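Local coordinates for protein ribokinase (Staphylococcus aureus, PDB 3RY7) that catalyses the ATP- and magnesium-dependent phosphorylation of ribose at O-5, giving ribose 5-phosphate for nucleotide and amino-acid synthesis or the pentose phosphate pathway, at residues A[10-15]-A[109-114]; A[40-45]-A[166-171]; A[67-72]-A[92-97]. All coordinates share one frame; numbering follows the deposited sequence.

Contact 1: residues A[10-15]-A[109-114]; sequences STNVDQ and IYVYGG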
ATOM      1  N   SER A  10       0.094  -1.314  24.597  1.00 16.02           N
ATOM      2  CA  SER A  10      -0.830  -0.246  24.260  1.00 17.45           C
ATOM      3  C   SER A  10      -1.650  -0.513  23.000  1.00 20.35           C
ATOM      4  O   SER A  10      -1.190  -1.158  22.052  1.00 20.55           O
ATOM      5  CB  SER A  10      -0.038   1.038  24.056  1.00 24.46           C
ATOM      6  OG  SER A  10       0.894   0.876  22.991  1.00 17.57           O
ATOM      7  N   THR A  11      -2.867   0.005  22.999  1.00 22.42           N
ATOM      8  CA  THR A  11      -3.653   0.126  21.775  1.00 17.51           C
ATOM      9  C   THR A  11      -3.977   1.595  21.587  1.00 21.69           C
ATOM     10  O   THR A  11      -4.466   2.250  22.519  1.00 20.46           O
ATOM     11  CB  THR A  11      -4.955  -0.683  21.851  1.00 20.55           C
ATOM     12  OG1 THR A  11      -4.644  -2.076  21.941  1.00 17.72           O
ATOM     13  CG2 THR A  11      -5.808  -0.445  20.589  1.00 18.64           C
ATOM     14  N   ASN A  12      -3.669   2.122  20.402  1.00 18.96           N
ATOM     15  CA  ASN A  12      -3.884   3.530  20.107  1.00 19.10           C
ATOM     16  C   ASN A  12      -4.763   3.683  18.876  1.00 23.13           C
ATOM     17  O   ASN A  12      -4.703   2.858  17.970  1.00 19.22           O
ATOM     18  CB  ASN A  12      -2.555   4.236  19.810  1.00 19.19           C
ATOM     19  CG  ASN A  12      -1.751   4.563  21.058  1.00 23.40           C
ATOM     20  OD1 ASN A  12      -2.282   4.591  22.175  1.00 17.14           O
ATOM     21  ND2 ASN A  12      -0.457   4.848  20.865  1.00 20.57           N
ATOM     22  N   VAL A  13      -5.568   4.740  18.828  1.00 21.03           N
ATOM     23  CA  VAL A  13      -6.156   5.135  17.558  1.00 21.64           C
ATOM     24  C   VAL A  13      -5.314   6.279  17.000  1.00 18.19           C
ATOM     25  O   VAL A  13      -5.257   7.354  17.583  1.00 19.51           O
ATOM     26  CB  VAL A  13      -7.639   5.515  17.694  1.00 25.93           C
ATOM     27  CG1 VAL A  13      -8.179   6.014  16.361  1.00 21.54           C
ATOM     28  CG2 VAL A  13      -8.444   4.317  18.211  1.00 22.46           C
ATOM     29  N   ASP A  14      -4.622   6.017  15.893  1.00 20.92           N
ATOM     30  CA  ASP A  14      -3.797   7.033  15.246  1.00 23.86           C
ATOM     31  C   ASP A  14      -4.638   7.939  14.340  1.00 25.76           C
ATOM     32  O   ASP A  14      -5.273   7.473  13.406  1.00 27.46           O
ATOM     33  CB  ASP A  14      -2.706   6.367  14.403  1.00 23.98           C
ATOM     34  CG  ASP A  14      -1.686   5.591  15.239  1.00 33.84           C
ATOM     35  OD1 ASP A  14      -1.690   5.699  16.490  1.00 26.84           O
ATOM     36  OD2 ASP A  14      -0.870   4.876  14.624  1.00 36.10           O
ATOM     37  N   GLN A  15      -4.641   9.232  14.629  1.00 25.83           N
ATOM     38  CA  GLN A  15      -5.283  10.205  13.759  1.00 26.95           C
ATOM     39  C   GLN A  15      -4.298  10.895  12.838  1.00 26.36           C
ATOM     40  O   GLN A  15      -3.525  11.741  13.274  1.00 25.31           O
ATOM     41  CB  GLN A  15      -5.977  11.272  14.573  1.00 30.57           C
ATOM     42  CG  GLN A  15      -7.455  11.252  14.364  1.00 41.94           C
ATOM     43  CD  GLN A  15      -8.089  10.193  15.209  1.00 37.50           C
ATOM     44  OE1 GLN A  15      -8.866   9.372  14.730  1.00 38.34           O
ATOM     45  NE2 GLN A  15      -7.745  10.195  16.483  1.00 37.44           N
ATOM     46  N   ILE A 109       4.443  13.628  15.740  1.00 47.98           N
ATOM     47  CA  ILE A 109       3.479  12.858  16.534  1.00 39.76           C
ATOM     48  C   ILE A 109       3.300  13.328  17.978  1.00 37.19           C
ATOM     49  O   ILE A 109       4.274  13.606  18.673  1.00 39.92           O
ATOM     50  CB  ILE A 109       3.845  11.367  16.556  1.00 38.72           C
ATOM     51  CG1 ILE A 109       3.895  10.813  15.137  1.00 38.53           C
ATOM     52  CG2 ILE A 109       2.839  10.596  17.390  1.00 37.14           C
ATOM     53  CD1 ILE A 109       5.279  10.590  14.608  1.00 43.64           C
ATOM     54  N   TYR A 110       2.048  13.433  18.416  1.00 36.40           N
ATOM     55  CA  TYR A 110       1.732  13.555  19.839  1.00 33.28           C
ATOM     56  C   TYR A 110       0.993  12.305  20.315  1.00 34.55           C
ATOM     57  O   TYR A 110       0.118  11.789  19.611  1.00 33.42           O
ATOM     58  CB  TYR A 110       0.860  14.764  20.121  1.00 29.47           C
ATOM     59  CG  TYR A 110       1.446  16.071  19.702  1.00 40.88           C
ATOM     60  CD1 TYR A 110       1.215  16.578  18.434  1.00 41.98           C
ATOM     61  CD2 TYR A 110       2.201  16.826  20.585  1.00 41.32           C
ATOM     62  CE1 TYR A 110       1.730  17.807  18.055  1.00 46.18           C
ATOM     63  CE2 TYR A 110       2.726  18.045  20.219  1.00 45.60           C
ATOM     64  CZ  TYR A 110       2.491  18.535  18.950  1.00 47.85           C
ATOM     65  OH  TYR A 110       3.010  19.756  18.576  1.00 51.05           O
ATOM     66  N   VAL A 111       1.339  11.825  21.509  1.00 33.01           N
ATOM     67  CA  VAL A 111       0.740  10.605  22.041  1.00 31.02           C
ATOM     68  C   VAL A 111      -0.038  10.885  23.330  1.00 30.54           C
ATOM     69  O   VAL A 111       0.471  11.492  24.268  1.00 31.38           O
ATOM     70  CB  VAL A 111       1.786   9.496  22.280  1.00 35.38           C
ATOM     71  CG1 VAL A 111       1.141   8.304  22.982  1.00 27.33           C
ATOM     72  CG2 VAL A 111       2.423   9.065  20.959  1.00 28.42           C
ATOM     73  N   TYR A 112      -1.293  10.467  23.335  1.00 26.61           N
ATOM     74  CA  TYR A 112      -2.138  10.570  24.509  1.00 26.13           C
ATOM     75  C   TYR A 112      -2.222   9.184  25.104  1.00 21.18           C
ATOM     76  O   TYR A 112      -2.665   8.239  24.434  1.00 21.24           O
ATOM     77  CB  TYR A 112      -3.523  11.076  24.116  1.00 20.22           C
ATOM     78  CG  TYR A 112      -4.606  10.876  25.156  1.00 22.95           C
ATOM     79  CD1 TYR A 112      -4.565  11.541  26.383  1.00 21.87           C
ATOM     80  CD2 TYR A 112      -5.677  10.033  24.899  1.00 18.55           C
ATOM     81  CE1 TYR A 112      -5.577  11.349  27.324  1.00 21.41           C
ATOM     82  CE2 TYR A 112      -6.680   9.847  25.810  1.00 17.91           C
ATOM     83  CZ  TYR A 112      -6.635  10.496  27.015  1.00 21.13           C
ATOM     84  OH  TYR A 112      -7.660  10.277  27.904  1.00 27.69           O
ATOM     85  N   GLY A 113      -1.750   9.055  26.348  1.00 26.98           N
ATOM     86  CA  GLY A 113      -1.722   7.768  27.022  1.00 22.69           C
ATOM     87  C   GLY A 113      -3.100   7.161  27.188  1.00 17.51           C
ATOM     88  O   GLY A 113      -3.308   5.984  26.879  1.00 17.30           O
ATOM     89  N   GLY A 114      -4.042   7.965  27.675  1.00 21.78           N
ATOM     90  CA  GLY A 114      -5.412   7.512  27.865  1.00 18.71           C
ATOM     91  C   GLY A 114      -5.500   6.224  28.659  1.00 17.81           C
ATOM     92  O   GLY A 114      -4.740   6.033  29.609  1.00 20.89           O
TER
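The small four-stranded sheet that serves ribokinases as a lid over the sugar pocket brings Asn12 of strand 12-18 close to Val111 and Tyr112 of strand 107-112. The two strands are not neighbours. Strand 95-101 runs between them and pairs with both, so the backbones stay apart: Asn12 CA lies 8.4 Å from Gly113 CA. The Asn12 side chain reaches into the gap and touches the other strand only loosely. Its CG, with chi1 -78°, stands roughly anti to the carbonyl carbon and points across to the other strand. Asn12 CG is still 5.1 Å from Val111 CG1, the methyl branch that lies anti to its own backbone N. The amide group beyond CG makes loose contact with this methyl and with the Tyr112 carbonyl. Asn12, Val13 and Asp14 belong to the ribose-binding site of this pfkB-family kinase, and Asp14 OD1 holds a bound glycerol there. Strand 107-112 forms the outer edge of the lid sheet within the chain. After it the backbone turns at Gly113 and Gly114, and Gly114 N sits 3.5 Å above the Tyr112 ring plane, over the ring centre. Asn116 bonds to Thr11 N through OD1 and weakly to Gly113 O through ND2.

Contact 2: residues A[40-45]-A[166-171]; sequences GGKGAN and PAPAKA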
ATOM      1  N   GLY A  40      -3.168   1.734  15.829  1.00 23.84           N
ATOM      2  CA  GLY A  40      -1.813   1.997  16.272  1.00 23.63           C
ATOM      3  C   GLY A  40      -1.570   1.469  17.690  1.00 25.02           C
ATOM      4  O   GLY A  40      -2.335   0.646  18.207  1.00 21.89           O
ATOM      5  N   GLY A  41      -0.507   1.943  18.325  1.00 22.41           N
ATOM      6  CA  GLY A  41      -0.068   1.362  19.584  1.00 22.66           C
ATOM      7  C   GLY A  41       1.015   0.310  19.376  1.00 23.74           C
ATOM      8  O   GLY A  41       0.841  -0.655  18.613  1.00 21.80           O
ATOM      9  N   LYS A  42       2.147   0.505  20.056  1.00 20.33           N
ATOM     10  CA  LYS A  42       3.251  -0.456  20.003  1.00 18.51           C
ATOM     11  C   LYS A  42       2.740  -1.846  20.343  1.00 17.61           C
ATOM     12  O   LYS A  42       3.076  -2.823  19.663  1.00 19.92           O
ATOM     13  CB  LYS A  42       4.392  -0.042  20.939  1.00 22.86           C
ATOM     14  CG  LYS A  42       5.063   1.258  20.540  1.00 19.76           C
ATOM     15  CD  LYS A  42       6.093   1.677  21.572  1.00 21.37           C
ATOM     16  CE  LYS A  42       6.887   2.884  21.112  1.00 23.99           C
ATOM     17  NZ  LYS A  42       7.614   2.599  19.831  1.00 25.75           N
ATOM     18  N   GLY A  43       1.906  -1.941  21.383  1.00 21.95           N
ATOM     19  CA  GLY A  43       1.361  -3.230  21.782  1.00 18.64           C
ATOM     20  C   GLY A  43       0.494  -3.864  20.711  1.00 22.17           C
ATOM     21  O   GLY A  43       0.662  -5.046  20.379  1.00 23.00           O
ATOM     22  N   ALA A  44      -0.450  -3.091  20.172  1.00 21.54           N
ATOM     23  CA  ALA A  44      -1.294  -3.600  19.078  1.00 24.59           C
ATOM     24  C   ALA A  44      -0.455  -4.020  17.849  1.00 18.34           C
ATOM     25  O   ALA A  44      -0.681  -5.072  17.261  1.00 18.26           O
ATOM     26  CB  ALA A  44      -2.364  -2.568  18.681  1.00 21.18           C
ATOM     27  N   ASN A  45       0.512  -3.187  17.481  1.00 19.08           N
ATOM     28  CA  ASN A  45       1.395  -3.489  16.359  1.00 22.32           C
ATOM     29  C   ASN A  45       2.124  -4.803  16.593  1.00 26.23           C
ATOM     30  O   ASN A  45       2.145  -5.682  15.731  1.00 26.27           O
ATOM     31  CB  ASN A  45       2.436  -2.378  16.168  1.00 21.35           C
ATOM     32  CG  ASN A  45       1.846  -1.079  15.613  1.00 23.35           C
ATOM     33  OD1 ASN A  45       0.679  -1.016  15.222  1.00 21.42           O
ATOM     34  ND2 ASN A  45       2.662  -0.038  15.586  1.00 20.23           N
ATOM     35  N   PRO A 166      12.040  -1.259  25.346  1.00 21.30           N
ATOM     36  CA  PRO A 166      11.999  -0.099  26.242  1.00 22.91           C
ATOM     37  C   PRO A 166      11.736   1.214  25.506  1.00 27.55           C
ATOM     38  O   PRO A 166      12.548   2.144  25.595  1.00 27.84           O
ATOM     39  CB  PRO A 166      13.402  -0.098  26.871  1.00 24.65           C
ATOM     40  CG  PRO A 166      14.276  -0.672  25.798  1.00 19.08           C
ATOM     41  CD  PRO A 166      13.423  -1.686  25.060  1.00 22.88           C
ATOM     42  N   ALA A 167      10.596   1.273  24.819  1.00 26.68           N
ATOM     43  CA  ALA A 167      10.222   2.369  23.921  1.00 27.21           C
ATOM     44  C   ALA A 167       8.804   2.801  24.248  1.00 22.64           C
ATOM     45  O   ALA A 167       7.955   1.964  24.535  1.00 22.85           O
ATOM     46  CB  ALA A 167      10.288   1.893  22.453  1.00 24.24           C
ATOM     47  N   PRO A 168       8.552   4.108  24.264  1.00 21.53           N
ATOM     48  CA  PRO A 168       9.555   5.153  24.067  1.00 24.87           C
ATOM     49  C   PRO A 168      10.526   5.217  25.254  1.00 32.42           C
ATOM     50  O   PRO A 168      10.175   4.818  26.375  1.00 27.91           O
ATOM     51  CB  PRO A 168       8.704   6.426  24.029  1.00 27.90           C
ATOM     52  CG  PRO A 168       7.541   6.104  24.937  1.00 26.41           C
ATOM     53  CD  PRO A 168       7.239   4.664  24.645  1.00 21.77           C
ATOM     54  N   ALA A 169      11.727   5.730  25.001  1.00 32.40           N
ATOM     55  CA  ALA A 169      12.773   5.802  26.006  1.00 28.25           C
ATOM     56  C   ALA A 169      12.295   6.423  27.308  1.00 35.65           C
ATOM     57  O   ALA A 169      11.636   7.461  27.320  1.00 34.21           O
ATOM     58  CB  ALA A 169      13.956   6.580  25.466  1.00 35.74           C
ATOM     59  N   LYS A 170      12.624   5.766  28.410  1.00 33.97           N
ATOM     60  CA  LYS A 170      12.460   6.366  29.727  1.00 37.29           C
ATOM     61  C   LYS A 170      13.271   5.590  30.762  1.00 31.95           C
ATOM     62  O   LYS A 170      13.692   4.461  30.509  1.00 32.02           O
ATOM     63  CB  LYS A 170      10.977   6.493  30.114  1.00 38.52           C
ATOM     64  CG  LYS A 170      10.165   5.222  30.015  1.00 35.30           C
ATOM     65  CD  LYS A 170       8.699   5.453  30.415  1.00 35.21           C
ATOM     66  CE  LYS A 170       7.866   6.013  29.263  1.00 37.71           C
ATOM     67  NZ  LYS A 170       6.391   5.942  29.535  1.00 35.89           N
ATOM     68  N   ALA A 171      13.532   6.218  31.900  1.00 33.84           N
ATOM     69  CA  ALA A 171      14.323   5.588  32.945  1.00 38.15           C
ATOM     70  C   ALA A 171      13.530   4.444  33.576  1.00 38.32           C
ATOM     71  O   ALA A 171      12.322   4.563  33.805  1.00 39.94           O
ATOM     72  CB  ALA A 171      14.709   6.609  33.998  1.00 32.49           C
TER
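Ala167 is where the loop 166-171 first meets Lys42, just after Pro166 has led the chain out of strand 161-165. The Ala167 methyl points at the lysine, and its CB is 3.8 Å from Lys42 NZ. The carbonyl of the same residue lies beside the aliphatic chain: Ala167 O is 3.5 Å from Lys42 CD, and Ala167 C is 3.7 Å from Lys42 CE. Ala167 also makes a backbone hydrogen bond with Leu141. The Lys42 side chain is extended through chi3 and bends only at chi4 (-60°), which turns the ammonium away from the line of the chain. CD and CE carry most of the close approaches, and on this loop NZ touches only the Ala167 methyl.

Lys42 opens helix 42-52 in the Gly-Gly-Lys-Gly-Ala-Asn sequence, part of the first signature of pfkB sugar kinases. Residues 41-45 belong to the substrate site. Gly41 is the N-cap, and Asn45 N bonds to Gly41 O at 2.8 Å in the first helical turn. Glu142 accepts a hydrogen bond from Lys42 N, and Asn45 ND2 bonds to Asp254, the proton acceptor.

Pro168 follows through a cis peptide bond. It comes alongside the far end of the lysine, with Pro168 N 3.8 Å and Pro168 CD 4.0 Å from Lys42 CE. Ala169 leaves the lysine and packs on helix 187-194. Lys170 then sends its NZ back to Leu141 O.

Contact 3: residues A[67-72]-A[92-97]; sequences GVADFI and AKTGQA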
ATOM      1  N   GLY A  67     -15.460   3.132  22.471  1.00 25.99           N
ATOM      2  CA  GLY A  67     -15.686   2.406  21.242  1.00 24.96           C
ATOM      3  C   GLY A  67     -14.826   2.843  20.067  1.00 20.38           C
ATOM      4  O   GLY A  67     -14.995   2.338  18.961  1.00 27.57           O
ATOM      5  N   VAL A  68     -13.880   3.751  20.288  1.00 20.31           N
ATOM      6  CA  VAL A  68     -13.115   4.277  19.159  1.00 22.30           C
ATOM      7  C   VAL A  68     -12.135   3.263  18.571  1.00 29.54           C
ATOM      8  O   VAL A  68     -11.699   3.416  17.438  1.00 29.22           O
ATOM      9  CB  VAL A  68     -12.383   5.597  19.482  1.00 23.33           C
ATOM     10  CG1 VAL A  68     -13.380   6.737  19.672  1.00 27.30           C
ATOM     11  CG2 VAL A  68     -11.505   5.461  20.700  1.00 23.13           C
ATOM     12  N   ALA A  69     -11.790   2.227  19.328  1.00 23.88           N
ATOM     13  CA  ALA A  69     -10.885   1.193  18.815  1.00 25.94           C
ATOM     14  C   ALA A  69     -11.611  -0.098  18.458  1.00 30.74           C
ATOM     15  O   ALA A  69     -10.980  -1.134  18.271  1.00 27.48           O
ATOM     16  CB  ALA A  69      -9.781   0.909  19.816  1.00 23.23           C
ATOM     17  N   ASP A  70     -12.938  -0.042  18.365  1.00 28.43           N
ATOM     18  CA  ASP A  70     -13.707  -1.235  18.038  1.00 25.40           C
ATOM     19  C   ASP A  70     -13.265  -1.827  16.698  1.00 28.67           C
ATOM     20  O   ASP A  70     -13.351  -3.040  16.491  1.00 33.61           O
ATOM     21  CB  ASP A  70     -15.213  -0.944  18.015  1.00 32.07           C
ATOM     22  CG  ASP A  70     -15.821  -0.834  19.412  1.00 36.27           C
ATOM     23  OD1 ASP A  70     -15.106  -1.020  20.424  1.00 30.14           O
ATOM     24  OD2 ASP A  70     -17.037  -0.567  19.498  1.00 42.60           O
ATOM     25  N   PHE A  71     -12.799  -0.986  15.778  1.00 24.62           N
ATOM     26  CA  PHE A  71     -12.384  -1.522  14.490  1.00 28.50           C
ATOM     27  C   PHE A  71     -11.080  -2.287  14.642  1.00 30.55           C
ATOM     28  O   PHE A  71     -10.844  -3.276  13.945  1.00 30.14           O
ATOM     29  CB  PHE A  71     -12.284  -0.443  13.411  1.00 26.37           C
ATOM     30  CG  PHE A  71     -11.131   0.500  13.584  1.00 29.57           C
ATOM     31  CD1 PHE A  71     -11.256   1.634  14.372  1.00 28.76           C
ATOM     32  CD2 PHE A  71      -9.933   0.270  12.929  1.00 28.62           C
ATOM     33  CE1 PHE A  71     -10.202   2.517  14.520  1.00 27.25           C
ATOM     34  CE2 PHE A  71      -8.874   1.145  13.071  1.00 29.77           C
ATOM     35  CZ  PHE A  71      -9.004   2.271  13.871  1.00 25.79           C
ATOM     36  N   ILE A  72     -10.247  -1.837  15.571  1.00 29.05           N
ATOM     37  CA  ILE A  72      -9.018  -2.546  15.892  1.00 26.25           C
ATOM     38  C   ILE A  72      -9.323  -3.906  16.497  1.00 26.47           C
ATOM     39  O   ILE A  72      -8.721  -4.894  16.129  1.00 30.17           O
ATOM     40  CB  ILE A  72      -8.131  -1.735  16.859  1.00 27.83           C
ATOM     41  CG1 ILE A  72      -7.937  -0.309  16.329  1.00 23.41           C
ATOM     42  CG2 ILE A  72      -6.798  -2.447  17.074  1.00 21.91           C
ATOM     43  CD1 ILE A  72      -7.139   0.617  17.279  1.00 19.89           C
ATOM     44  N   ALA A  92     -10.756   6.653  31.421  1.00 22.81           N
ATOM     45  CA  ALA A  92     -10.037   7.439  30.426  1.00 25.30           C
ATOM     46  C   ALA A  92     -10.526   7.032  29.048  1.00 20.96           C
ATOM     47  O   ALA A  92     -11.045   5.934  28.865  1.00 22.27           O
ATOM     48  CB  ALA A  92      -8.512   7.220  30.544  1.00 21.90           C
ATOM     49  N   LYS A  93     -10.368   7.930  28.085  1.00 22.23           N
ATOM     50  CA  LYS A  93     -10.667   7.600  26.717  1.00 20.87           C
ATOM     51  C   LYS A  93      -9.570   6.679  26.182  1.00 17.50           C
ATOM     52  O   LYS A  93      -8.489   6.582  26.760  1.00 17.29           O
ATOM     53  CB  LYS A  93     -10.785   8.882  25.909  1.00 27.72           C
ATOM     54  CG  LYS A  93     -11.909   9.788  26.401  1.00 28.68           C
ATOM     55  CD  LYS A  93     -11.858  11.129  25.698  1.00 34.84           C
ATOM     56  CE  LYS A  93     -10.477  11.769  25.858  1.00 38.46           C
ATOM     57  NZ  LYS A  93     -10.364  12.621  27.089  1.00 38.25           N
ATOM     58  N   THR A  94      -9.864   5.969  25.107  1.00 18.26           N
ATOM     59  CA  THR A  94      -8.860   5.127  24.485  1.00 19.95           C
ATOM     60  C   THR A  94      -7.623   5.938  24.119  1.00 21.42           C
ATOM     61  O   THR A  94      -7.721   7.109  23.747  1.00 20.53           O
ATOM     62  CB  THR A  94      -9.421   4.438  23.253  1.00 22.38           C
ATOM     63  OG1 THR A  94     -10.558   3.674  23.661  1.00 21.87           O
ATOM     64  CG2 THR A  94      -8.366   3.519  22.618  1.00 18.85           C
ATOM     65  N   GLY A  95      -6.454   5.326  24.271  1.00 22.97           N
ATOM     66  CA  GLY A  95      -5.204   5.978  23.910  1.00 21.85           C
ATOM     67  C   GLY A  95      -5.236   6.401  22.448  1.00 19.34           C
ATOM     68  O   GLY A  95      -5.843   5.721  21.622  1.00 18.25           O
ATOM     69  N   GLN A  96      -4.582   7.516  22.137  1.00 17.09           N
ATOM     70  CA  GLN A  96      -4.603   8.072  20.785  1.00 21.53           C
ATOM     71  C   GLN A  96      -3.287   8.744  20.400  1.00 26.49           C
ATOM     72  O   GLN A  96      -2.565   9.284  21.253  1.00 27.07           O
ATOM     73  CB  GLN A  96      -5.735   9.093  20.654  1.00 16.03           C
ATOM     74  CG  GLN A  96      -7.088   8.474  20.795  1.00 18.67           C
ATOM     75  CD  GLN A  96      -8.158   9.501  21.072  1.00 25.30           C
ATOM     76  OE1 GLN A  96      -8.331  10.442  20.304  1.00 25.52           O
ATOM     77  NE2 GLN A  96      -8.896   9.317  22.165  1.00 24.08           N
ATOM     78  N   ALA A  97      -2.985   8.721  19.107  1.00 19.83           N
ATOM     79  CA  ALA A  97      -1.862   9.484  18.593  1.00 25.15           C
ATOM     80  C   ALA A  97      -2.346  10.445  17.507  1.00 24.59           C
ATOM     81  O   ALA A  97      -3.172  10.092  16.651  1.00 24.83           O
ATOM     82  CB  ALA A  97      -0.777   8.554  18.052  1.00 24.60           C
TER
HETATM   83  O   HOH W   1     -12.382   1.438  21.919  1.00 31.15           O
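Val68 and Thr94 meet through branches set by their first torsions. In Val68, chi1 is -69°: CG1 lies anti to the carbonyl carbon, and CG2 sits between the backbone N and the carbonyl carbon, facing Thr94. In Thr94, chi1 is -58°. This keeps OG1 beside the backbone N and puts CG2 anti to it, turning the methyl toward Ala69.

Val68 CG2 presses on Thr94 CB at 3.5 Å, a tight carbon contact. It also lies 3.6 Å from Thr94 OG1. The two side chains pass one another, running in opposite senses. The Thr94 methyl extends the contact to the next residue, with CG2 4.1 Å from Ala69 CB.

Val68 and Ala69 are the middle of a type I turn from Gly67 to Asp70, which leads into helix 70-78 with Ala69 as the N-cap. Thr94 lies near the beginning of strand 95-101 of the lid sheet. The contact therefore joins the start of a helix to the chain entering a lid strand. Ala69 and Ile72 also pack on Val13 of the neighbouring strand 12-18.

Gln96, two residues on, bonds back to the Thr94 carbonyl. Its NE2 donates to Thr94 O at 3.0 Å with an angle of 160°, and the carbonyl oxygen lies nearly in the glutamine amide plane.

A water accepts from Ala69 N at 2.8 Å and donates only weakly to Thr94 OG1. The stronger partners of this hydroxyl are Asp66 OD2 and Gly64 N. Thr94 is thus divided in its chemistry: its carbon side packs on the turn, while its hydroxyl is bonded by Asp66 and by Gly64 at the end of strand 56-64, which probably fixes its rotation.

How the contacts relate
Contacts 1 and 3 share the lid sheet. Strand 95-101 of contact 3 lies between the two strands of contact 1 and bonds to both, as in Gln15 N to Ala97 O and Tyr112 N to Gln96 O. Contact 2 lies nearer the middle of the chain, its centre about 5 Å from the chain's, against 13 Å and 17 Å for contacts 1 and 3. It joins contact 1 through Ser10 with Ala44 and Asn12 with Gly40. Contact 3 is nevertheless the most buried, with methyl packing, one tight pair and a water at its edge. Contacts 1 and 2 are partly buried and border the sugar site, contact 1 through the short Asn12 side chain, contact 2 through the aliphatic chain of Lys42.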